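Local coordinates for urea carboxylase (Thermus thermophilus, PDB 3OEP), which is of unknown function, a KipI-KipA homologue with cyclophilin-like domains, to which hydrolase activity and ATP binding are only tentatively assigned, at residues L408-F413 with L426-P431; A300-E305 with F313-G318; D180-T185 with E207-E212; P41-L46 with V114-F119. All coordinates share one frame; numbering follows the deposited sequence. Where two conformers were deposited one is given.

The four contacts follow one another along the chain without overlap, in the order 4, 3, 2, 1. Interactions 3 and 4 are the closest pair, with centres about 23 Å and nearest atoms about 10 Å apart; both touch residues of the carboxyltransferase A and B region, 207-212 meeting Arg-356 and 41-46 meeting Leu-436. Interactions 1 and 2 both belong to that region, yet their centres are about 45 Å apart. Interactions 2 and 4, on opposite sides of the chain's centre, are the most distant pair, at about 50 Å between centres. A bound glycerol, probably from the crystallisation liquor, lies about 4 Å from the side chain of Leu-426 in interaction 1.

Interaction 1 (L408-F413 with L426-P431)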
# COMPACT_ATOMS: atom_id res chain seq x y z
N LEU A 408 -4.29 -23.74 -7.82
CA LEU A 408 -5.07 -22.51 -7.98
C LEU A 408 -6.13 -22.64 -9.07
O LEU A 408 -7.22 -22.09 -8.94
CB LEU A 408 -4.15 -21.32 -8.27
CG LEU A 408 -3.38 -20.81 -7.06
CD1 LEU A 408 -2.18 -19.96 -7.47
CD2 LEU A 408 -4.31 -20.02 -6.13
N CYS A 409 -5.83 -23.39 -10.13
CA CYS A 409 -6.78 -23.60 -11.22
C CYS A 409 -7.70 -24.82 -11.04
O CYS A 409 -8.54 -25.10 -11.89
CB CYS A 409 -6.03 -23.72 -12.55
SG CYS A 409 -5.13 -22.24 -13.03
N SER A 410 -7.55 -25.54 -9.92
CA SER A 410 -8.16 -26.88 -9.78
C SER A 410 -9.65 -26.89 -9.44
O SER A 410 -10.34 -27.88 -9.70
CB SER A 410 -7.39 -27.71 -8.74
OG SER A 410 -7.62 -27.25 -7.42
N GLY A 411 -10.13 -25.80 -8.85
CA GLY A 411 -11.53 -25.69 -8.46
C GLY A 411 -11.81 -24.28 -7.96
O GLY A 411 -10.89 -23.47 -7.86
N PRO A 412 -13.08 -24.00 -7.62
CA PRO A 412 -13.44 -22.65 -7.20
C PRO A 412 -12.89 -22.25 -5.83
O PRO A 412 -12.79 -23.08 -4.92
CB PRO A 412 -14.97 -22.68 -7.18
CG PRO A 412 -15.32 -24.11 -7.00
CD PRO A 412 -14.25 -24.89 -7.69
N PHE A 413 -12.54 -20.98 -5.71
CA PHE A 413 -12.24 -20.35 -4.44
C PHE A 413 -13.41 -19.43 -4.09
O PHE A 413 -14.27 -19.16 -4.93
CB PHE A 413 -10.93 -19.57 -4.52
CG PHE A 413 -9.71 -20.44 -4.56
CD1 PHE A 413 -9.36 -21.10 -5.73
CD2 PHE A 413 -8.94 -20.62 -3.43
CE1 PHE A 413 -8.23 -21.92 -5.77
CE2 PHE A 413 -7.81 -21.43 -3.46
CZ PHE A 413 -7.46 -22.09 -4.63
N LEU A 426 -10.72 -18.58 0.35
CA LEU A 426 -11.00 -19.91 0.87
C LEU A 426 -11.17 -20.85 -0.31
O LEU A 426 -11.87 -20.53 -1.28
CB LEU A 426 -12.28 -19.90 1.70
CG LEU A 426 -12.19 -19.16 3.03
CD1 LEU A 426 -13.59 -19.01 3.63
CD2 LEU A 426 -11.28 -19.89 3.98
N GLY A 427 -10.55 -22.02 -0.24
CA GLY A 427 -10.65 -22.97 -1.34
C GLY A 427 -9.64 -24.09 -1.21
O GLY A 427 -9.12 -24.32 -0.12
N PRO A 428 -9.36 -24.78 -2.32
CA PRO A 428 -8.39 -25.88 -2.33
C PRO A 428 -7.04 -25.48 -1.72
O PRO A 428 -6.61 -24.34 -1.89
CB PRO A 428 -8.22 -26.18 -3.82
CG PRO A 428 -9.47 -25.71 -4.46
CD PRO A 428 -10.02 -24.60 -3.62
N GLU A 429 -6.39 -26.42 -1.03
CA GLU A 429 -5.07 -26.17 -0.46
C GLU A 429 -4.06 -25.85 -1.57
O GLU A 429 -4.00 -26.57 -2.57
CB GLU A 429 -4.59 -27.38 0.35
N VAL A 430 -3.30 -24.77 -1.40
CA VAL A 430 -2.26 -24.37 -2.34
C VAL A 430 -0.91 -24.37 -1.61
O VAL A 430 -0.77 -23.73 -0.57
CB VAL A 430 -2.51 -22.95 -2.91
CG1 VAL A 430 -1.42 -22.54 -3.90
CG2 VAL A 430 -3.89 -22.87 -3.56
N PRO A 431 0.09 -25.10 -2.15
CA PRO A 431 1.41 -25.07 -1.51
C PRO A 431 2.03 -23.67 -1.55
O PRO A 431 2.01 -23.00 -2.59
CB PRO A 431 2.24 -26.07 -2.32
CG PRO A 431 1.47 -26.34 -3.55
CD PRO A 431 0.04 -26.03 -3.30
O HOH W 1 -14.45 -22.67 -2.22
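The Phe-413 ring is the flat piece on which the second loop rests. With CG anti to its own carbonyl carbon (chi1 -73°), the ring turns one face to Pro-428, whose CD sits almost over the middle, 3.8 Å from the Phe-413 ring centroid and 12° off its normal, a CH-pi contact. The same CD also touches the carbonyl O of Pro-412 at 3.4 Å, beside the ring. At the ring edge, Val-430 CG2 meets Phe-413 CZ at 3.8 Å. This methyl also touches Leu-408 CD2 at 3.9 Å, the leucine and valine crossing at about a right angle. Gly-427 passes so close, its CA 3.6 Å from Phe-413 CD2, that a side chain there would collide with the ring. Ser-410 OG, hydrogen-bonded back to Ala-407 O, lies 3.8 Å from Pro-428 CB.

Backbone meets backbone where Phe-413 CA lies 3.2 Å from Leu-426 O in a CA-H...O contact. Water 1 donates to Pro-412 O and weakly to Leu-426 O. An alanine at Phe-413 would probably leave Pro-428 CD and Val-430 CG2 without the ring they pack on.

By backbone hydrogen bonds Phe-413 pairs with Ile-489 and Leu-426 with Arg-414, while the Val-430 side chain reaches Ala-404 and Ala-407 of helix 402-408. The contact thus closes the open end of the antiparallel hairpin 413-418/422-426, where the chain enters from that helix and leaves again, in a domain of the cyclophilin-like fold.

Interaction 2 (A300-E305 with F313-G318); sequences ALLEGE and FLWPRG
Leu-302 is the bump of this contact: with CG anti to the backbone N (chi1 -180°), its forked end pushes into a hollow lined by the Phe-313 and Trp-315 rings and the carbonyl O of Leu-314. One branch, CD2, lies 3.4 Å from Leu-314 O and 3.8 Å from CD2 of Phe-313, whose ring is approached obliquely. The other branch, CD1, meets Trp-315 CD1 obliquely at 3.8 Å, the two side chains crossing at about a right angle. Trp-315 NE1 is held by Lys-319 O. The fork sits between the two aromatic side chains, against the strand's backbone.

Strands 298-302 and 311-315 belong to two different antiparallel sheets of the cyclophilin-like carboxyltransferase A and B region; the short segments run 52° apart with their axes 9.8 Å from each other, so side chains bridge the gap between layers. An alanine at Leu-302 would remove both branches and would probably leave the two rings without their shared filling. The strand ends in a two-residue beta hairpin with a type I' turn, Leu-302 and Glu-305 bonding N to O in both directions, each 3.0 Å, with Glu-303 and Gly-304 at the corner. From this corner Glu-303 reaches tip to tip toward Pro-316, its OE1 3.7 Å from Pro-316 CG.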
# COMPACT_ATOMS: atom_id res chain seq x y z
N ALA A 300 -27.21 6.04 -6.44
CA ALA A 300 -27.20 7.33 -5.77
C ALA A 300 -28.64 7.80 -5.61
O ALA A 300 -29.50 7.51 -6.44
CB ALA A 300 -26.37 8.34 -6.55
N LEU A 301 -28.89 8.52 -4.52
CA LEU A 301 -30.22 9.03 -4.19
C LEU A 301 -30.14 10.53 -4.01
O LEU A 301 -29.42 11.02 -3.14
CB LEU A 301 -30.74 8.41 -2.89
CG LEU A 301 -31.05 6.91 -2.87
CD1 LEU A 301 -31.56 6.52 -1.49
CD2 LEU A 301 -32.06 6.56 -3.93
N LEU A 302 -30.90 11.27 -4.82
CA LEU A 302 -30.90 12.72 -4.75
C LEU A 302 -32.30 13.24 -5.03
O LEU A 302 -32.88 12.94 -6.07
CB LEU A 302 -29.92 13.30 -5.78
CG LEU A 302 -29.80 14.83 -5.83
CD1 LEU A 302 -29.26 15.35 -4.51
CD2 LEU A 302 -28.93 15.27 -7.00
N GLU A 303 -32.83 14.02 -4.08
CA GLU A 303 -34.17 14.63 -4.21
C GLU A 303 -35.25 13.60 -4.58
O GLU A 303 -36.13 13.87 -5.40
CB GLU A 303 -34.13 15.77 -5.23
CG GLU A 303 -33.20 16.92 -4.85
CD GLU A 303 -33.21 18.04 -5.86
OE1 GLU A 303 -32.45 17.97 -6.85
OE2 GLU A 303 -33.98 19.01 -5.66
N GLY A 304 -35.15 12.42 -3.97
CA GLY A 304 -36.13 11.35 -4.18
C GLY A 304 -35.88 10.44 -5.37
O GLY A 304 -36.51 9.38 -5.47
N GLU A 305 -34.97 10.83 -6.27
CA GLU A 305 -34.69 10.08 -7.49
C GLU A 305 -33.50 9.15 -7.31
O GLU A 305 -32.53 9.52 -6.64
CB GLU A 305 -34.39 11.03 -8.66
CG GLU A 305 -35.45 12.10 -8.92
CD GLU A 305 -36.76 11.56 -9.45
OE1 GLU A 305 -37.76 12.31 -9.42
OE2 GLU A 305 -36.82 10.39 -9.89
N PHE A 313 -24.90 14.39 -13.09
CA PHE A 313 -26.15 14.99 -12.66
C PHE A 313 -25.89 16.34 -12.02
O PHE A 313 -24.77 16.63 -11.59
CB PHE A 313 -26.87 14.05 -11.67
CG PHE A 313 -26.03 13.64 -10.49
CD1 PHE A 313 -25.19 12.53 -10.56
CD2 PHE A 313 -26.09 14.35 -9.30
CE1 PHE A 313 -24.42 12.15 -9.47
CE2 PHE A 313 -25.32 13.97 -8.20
CZ PHE A 313 -24.49 12.87 -8.29
N LEU A 314 -26.94 17.16 -11.96
CA LEU A 314 -26.87 18.43 -11.25
C LEU A 314 -27.17 18.16 -9.78
O LEU A 314 -28.13 17.47 -9.44
CB LEU A 314 -27.86 19.43 -11.85
CG LEU A 314 -27.76 20.92 -11.45
CD1 LEU A 314 -28.23 21.15 -10.03
CD2 LEU A 314 -26.36 21.49 -11.64
N TRP A 315 -26.31 18.69 -8.92
CA TRP A 315 -26.42 18.52 -7.48
C TRP A 315 -26.56 19.92 -6.89
O TRP A 315 -25.58 20.63 -6.72
CB TRP A 315 -25.18 17.78 -6.99
CG TRP A 315 -25.13 17.45 -5.53
CD1 TRP A 315 -26.13 17.58 -4.61
CD2 TRP A 315 -24.01 16.90 -4.83
NE1 TRP A 315 -25.69 17.16 -3.37
CE2 TRP A 315 -24.39 16.75 -3.48
CE3 TRP A 315 -22.71 16.56 -5.21
CZ2 TRP A 315 -23.52 16.24 -2.51
CZ3 TRP A 315 -21.84 16.06 -4.24
CH2 TRP A 315 -22.25 15.91 -2.91
N PRO A 316 -27.81 20.34 -6.60
CA PRO A 316 -28.03 21.73 -6.21
C PRO A 316 -27.61 22.03 -4.78
O PRO A 316 -27.65 21.14 -3.92
CB PRO A 316 -29.55 21.91 -6.35
CG PRO A 316 -30.03 20.75 -7.14
CD PRO A 316 -29.09 19.64 -6.84
N ARG A 317 -27.21 23.28 -4.55
CA ARG A 317 -26.84 23.74 -3.22
C ARG A 317 -27.89 23.35 -2.19
O ARG A 317 -29.09 23.54 -2.42
CB ARG A 317 -26.66 25.27 -3.23
CG ARG A 317 -26.52 25.90 -1.86
CD ARG A 317 -26.33 27.40 -2.00
NE ARG A 317 -24.96 27.72 -2.38
CZ ARG A 317 -24.57 28.85 -2.98
NH1 ARG A 317 -25.45 29.79 -3.31
NH2 ARG A 317 -23.28 29.02 -3.25
N GLY A 318 -27.43 22.80 -1.07
CA GLY A 318 -28.30 22.46 0.05
C GLY A 318 -29.02 21.13 -0.06
O GLY A 318 -29.70 20.74 0.88

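Interaction 3 (D180-T185 with E207-E212)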
# COMPACT_ATOMS: atom_id res chain seq x y z
N ASP A 180 8.44 10.26 10.29
CA ASP A 180 7.55 11.34 10.75
C ASP A 180 7.14 12.18 9.55
O ASP A 180 7.92 12.98 9.05
CB ASP A 180 8.25 12.23 11.78
CG ASP A 180 7.36 13.37 12.30
OD1 ASP A 180 6.23 13.56 11.78
OD2 ASP A 180 7.79 14.07 13.23
N PRO A 181 5.89 12.00 9.08
CA PRO A 181 5.48 12.69 7.86
C PRO A 181 5.34 14.21 8.00
O PRO A 181 5.12 14.89 7.00
CB PRO A 181 4.13 12.05 7.52
CG PRO A 181 3.61 11.52 8.79
CD PRO A 181 4.81 11.16 9.63
N HIS A 182 5.47 14.74 9.22
CA HIS A 182 5.36 16.18 9.46
C HIS A 182 6.67 16.95 9.39
O HIS A 182 6.65 18.16 9.25
CB HIS A 182 4.70 16.44 10.81
CG HIS A 182 3.27 16.02 10.86
ND1 HIS A 182 2.24 16.85 10.46
CD2 HIS A 182 2.69 14.86 11.24
CE1 HIS A 182 1.09 16.22 10.60
NE2 HIS A 182 1.34 15.00 11.07
N ARG A 183 7.81 16.27 9.49
CA ARG A 183 9.08 17.00 9.50
C ARG A 183 9.66 17.16 8.09
O ARG A 183 9.20 16.52 7.14
CB ARG A 183 10.09 16.35 10.46
CG ARG A 183 10.64 15.04 9.99
CD ARG A 183 11.41 14.32 11.09
NE ARG A 183 11.70 12.96 10.64
CZ ARG A 183 12.02 11.93 11.42
NH1 ARG A 183 12.23 10.75 10.86
NH2 ARG A 183 12.12 12.05 12.74
N GLU A 184 10.65 18.04 7.97
CA GLU A 184 11.28 18.36 6.69
C GLU A 184 11.79 17.12 5.95
O GLU A 184 11.67 17.02 4.73
CB GLU A 184 12.43 19.35 6.88
N THR A 185 12.36 16.18 6.70
CA THR A 185 12.89 14.94 6.15
C THR A 185 12.17 13.77 6.83
O THR A 185 12.61 13.31 7.88
CB THR A 185 14.42 14.87 6.40
OG1 THR A 185 15.04 16.04 5.87
CG2 THR A 185 15.02 13.64 5.75
N GLU A 207 4.09 8.74 18.85
CA GLU A 207 3.71 8.06 17.62
C GLU A 207 3.57 9.11 16.52
O GLU A 207 3.11 10.22 16.79
CB GLU A 207 2.38 7.34 17.75
CG GLU A 207 2.38 6.15 18.67
CD GLU A 207 1.10 5.33 18.56
OE1 GLU A 207 0.22 5.69 17.73
OE2 GLU A 207 0.97 4.34 19.30
N PRO A 208 3.94 8.75 15.28
CA PRO A 208 3.69 9.65 14.15
C PRO A 208 2.23 10.10 14.12
O PRO A 208 1.33 9.29 14.29
CB PRO A 208 4.00 8.79 12.93
CG PRO A 208 4.96 7.76 13.41
CD PRO A 208 4.66 7.53 14.86
N ARG A 209 2.03 11.40 13.93
CA ARG A 209 0.69 11.96 13.85
C ARG A 209 0.24 11.96 12.38
O ARG A 209 1.04 12.26 11.51
CB ARG A 209 0.72 13.38 14.41
CG ARG A 209 -0.63 14.03 14.50
CD ARG A 209 -0.57 15.24 15.41
NE ARG A 209 0.47 16.19 15.01
CZ ARG A 209 0.35 17.11 14.06
NH1 ARG A 209 -0.78 17.23 13.36
NH2 ARG A 209 1.37 17.92 13.79
N PRO A 210 -1.04 11.63 12.12
CA PRO A 210 -1.50 11.63 10.72
C PRO A 210 -1.27 12.97 10.01
O PRO A 210 -1.43 14.03 10.63
CB PRO A 210 -3.00 11.32 10.84
CG PRO A 210 -3.13 10.61 12.14
CD PRO A 210 -2.11 11.21 13.04
N LEU A 211 -0.86 12.90 8.75
CA LEU A 211 -0.63 14.10 7.94
C LEU A 211 -1.92 14.44 7.20
O LEU A 211 -2.42 13.62 6.44
CB LEU A 211 0.49 13.87 6.93
CG LEU A 211 0.83 15.03 5.99
CD1 LEU A 211 1.36 16.23 6.76
CD2 LEU A 211 1.82 14.60 4.92
N GLU A 212 -2.45 15.64 7.44
CA GLU A 212 -3.65 16.10 6.74
C GLU A 212 -3.31 16.52 5.31
O GLU A 212 -2.40 17.32 5.09
CB GLU A 212 -4.27 17.30 7.48
CG GLU A 212 -5.02 16.92 8.75
CD GLU A 212 -6.42 16.39 8.49
OE1 GLU A 212 -6.95 16.54 7.37
OE2 GLU A 212 -7.01 15.81 9.43
O HOH W 2 4.30 13.24 13.68
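Over one face of the His-182 imidazole lies the guanidinium of Arg-209, stacked with centres 3.9 Å apart and planes 28° from parallel; near the ring plane, at its edge, is the carbonyl O of Pro-210. A bend in the arginine at chi3 (54°) folds its charged end back over the ring, and a positive charge so close would probably favour the neutral form of the imidazole. The histidine sits in a type I beta turn running from Asp-180 to Arg-183, with an Asx turn superposed on it: Asp-180 OD1 accepts from His-182 N at 2.9 Å. This turn belongs to the connection between strands 169-174 and 194-199.

His-182 NE2 serves two carbonyls with one N-H, Arg-209 O at 2.8 Å and Pro-210 O at 3.0 Å. Both bonds are weak, because the hydrogen points between the acceptors instead of straight at either. Within the turn, Pro-181 packs by its CB on Leu-211 CB and by its CD across Pro-208 CB. Leu-211 also slides along the histidine, its CD1 reaching His-182 CE1 at 3.8 Å.

Segment 207-212 is tied further along the chain by two salt bridges, Glu-207 with Arg-356 and Glu-212 with Arg-359. Water 2 ties the two segments together, donating to Asp-180 OD1 at 2.7 Å and accepting from Arg-209 N at 2.9 Å.

Interaction 4 (P41-L46 with V114-F119)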
# COMPACT_ATOMS: atom_id res chain seq x y z
N PRO A 41 14.42 -1.67 -4.46
CA PRO A 41 15.47 -2.61 -4.12
C PRO A 41 15.25 -3.22 -2.73
O PRO A 41 14.76 -2.55 -1.82
CB PRO A 41 16.71 -1.74 -4.13
CG PRO A 41 16.22 -0.42 -3.59
CD PRO A 41 14.77 -0.29 -4.04
N ALA A 42 15.57 -4.50 -2.59
CA ALA A 42 15.52 -5.17 -1.29
C ALA A 42 16.51 -6.32 -1.34
O ALA A 42 16.38 -7.21 -2.18
CB ALA A 42 14.12 -5.71 -1.02
N TYR A 43 17.52 -6.27 -0.48
CA TYR A 43 18.60 -7.24 -0.50
C TYR A 43 19.19 -7.28 -1.92
O TYR A 43 19.48 -6.22 -2.47
CB TYR A 43 18.12 -8.61 -0.02
CG TYR A 43 17.36 -8.52 1.28
CD1 TYR A 43 18.03 -8.44 2.49
CD2 TYR A 43 15.96 -8.49 1.29
CE1 TYR A 43 17.33 -8.33 3.68
CE2 TYR A 43 15.26 -8.39 2.47
CZ TYR A 43 15.95 -8.31 3.66
OH TYR A 43 15.24 -8.23 4.83
N GLY A 44 19.34 -8.45 -2.52
CA GLY A 44 19.92 -8.54 -3.87
C GLY A 44 18.93 -8.42 -5.01
O GLY A 44 19.27 -8.73 -6.14
N VAL A 45 17.71 -7.97 -4.73
CA VAL A 45 16.64 -7.95 -5.72
C VAL A 45 16.24 -6.52 -6.06
O VAL A 45 16.15 -5.66 -5.17
CB VAL A 45 15.40 -8.69 -5.20
CG1 VAL A 45 14.30 -8.68 -6.24
CG2 VAL A 45 15.77 -10.12 -4.81
N LEU A 46 15.99 -6.27 -7.34
CA LEU A 46 15.43 -5.00 -7.79
C LEU A 46 14.15 -5.30 -8.56
O LEU A 46 14.16 -6.05 -9.53
CB LEU A 46 16.42 -4.26 -8.69
CG LEU A 46 15.95 -2.94 -9.31
CD1 LEU A 46 15.56 -1.94 -8.23
CD2 LEU A 46 17.04 -2.37 -10.21
N VAL A 114 21.28 -0.88 6.02
CA VAL A 114 19.88 -0.98 5.64
C VAL A 114 19.78 -1.71 4.30
O VAL A 114 20.09 -1.15 3.26
CB VAL A 114 19.21 0.41 5.50
CG1 VAL A 114 17.75 0.27 5.07
CG2 VAL A 114 19.32 1.20 6.81
N TYR A 115 19.35 -2.97 4.35
CA TYR A 115 19.21 -3.80 3.14
C TYR A 115 17.86 -3.63 2.44
O TYR A 115 17.74 -3.91 1.26
CB TYR A 115 19.42 -5.27 3.49
CG TYR A 115 20.87 -5.65 3.57
CD1 TYR A 115 21.59 -5.47 4.74
CD2 TYR A 115 21.53 -6.17 2.46
CE1 TYR A 115 22.93 -5.82 4.82
CE2 TYR A 115 22.88 -6.52 2.53
CZ TYR A 115 23.56 -6.34 3.72
OH TYR A 115 24.90 -6.68 3.80
N ALA A 116 16.85 -3.21 3.20
CA ALA A 116 15.52 -2.98 2.66
C ALA A 116 14.83 -1.99 3.57
O ALA A 116 15.18 -1.84 4.73
CB ALA A 116 14.73 -4.28 2.59
N LEU A 117 13.84 -1.29 3.01
CA LEU A 117 13.14 -0.26 3.73
C LEU A 117 11.71 -0.33 3.29
O LEU A 117 11.43 -0.36 2.09
CB LEU A 117 13.72 1.11 3.40
CG LEU A 117 13.29 2.30 4.26
CD1 LEU A 117 13.91 2.22 5.64
CD2 LEU A 117 13.71 3.60 3.58
N GLY A 118 10.80 -0.39 4.24
CA GLY A 118 9.40 -0.13 3.94
C GLY A 118 8.41 -1.25 4.13
O GLY A 118 7.34 -1.22 3.52
N PHE A 119 8.71 -2.23 4.99
CA PHE A 119 7.69 -3.23 5.33
C PHE A 119 6.40 -2.51 5.77
O PHE A 119 5.28 -2.90 5.42
CB PHE A 119 8.18 -4.17 6.42
CG PHE A 119 7.24 -5.30 6.70
CD1 PHE A 119 6.37 -5.24 7.79
CD2 PHE A 119 7.20 -6.41 5.87
CE1 PHE A 119 5.49 -6.28 8.05
CE2 PHE A 119 6.32 -7.45 6.11
CZ PHE A 119 5.46 -7.39 7.20
O HOH W 3 13.17 -2.17 0.14
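Pro-41, near the end of strand 36-42, approaches the other segment by way of water 3, which lies 2.6 Å from Pro-41 O and accepts from Leu-117 N at 3.1 Å. Next, Ala-42 presents its methyl to that of Ala-116, the two CB atoms 3.9 Å apart, a small-to-small fit that lets the backbones come close.

Tyr-43 carries the main contact. Its backbone N donates to Tyr-115 O at 2.9 Å in a nearly straight bond (168°), although it stands above the carbonyl plane. Its side chain, with CG anti to the carbonyl carbon (chi1 -49°), crosses Tyr-115 at about a right angle. Tyr-43 CD1 touches Tyr-115 CB at 3.6 Å, and Tyr-43 CE2, across the ring from it, approaches Ala-116 CB at 4.1 Å. The ring thus bears on two successive residues, and also meets Phe-125 of strand 124-127.

Tyr-43 and Gly-44 form the corner of a type II' turn, Tyr-43 taking the positive phi (54°). Val-45 closes it, bonded both ways to Ala-42, N of Ala-42 to O of Val-45 at 2.9 Å and N of Val-45 to O of Ala-42 at 3.0 Å. Leu-46 then leads back along strand 45-50, packing on helix 15-30.

Tyr-115 and Ala-116 both face Phe-125, a classic beta bulge in strand 112-117 that brings neighbouring side chains to the same side. The contact thus sets the hairpin of the small N-terminal antiparallel sheet against a bulged strand of the cyclophilin-like sheet in the carboxyltransferase C and D region.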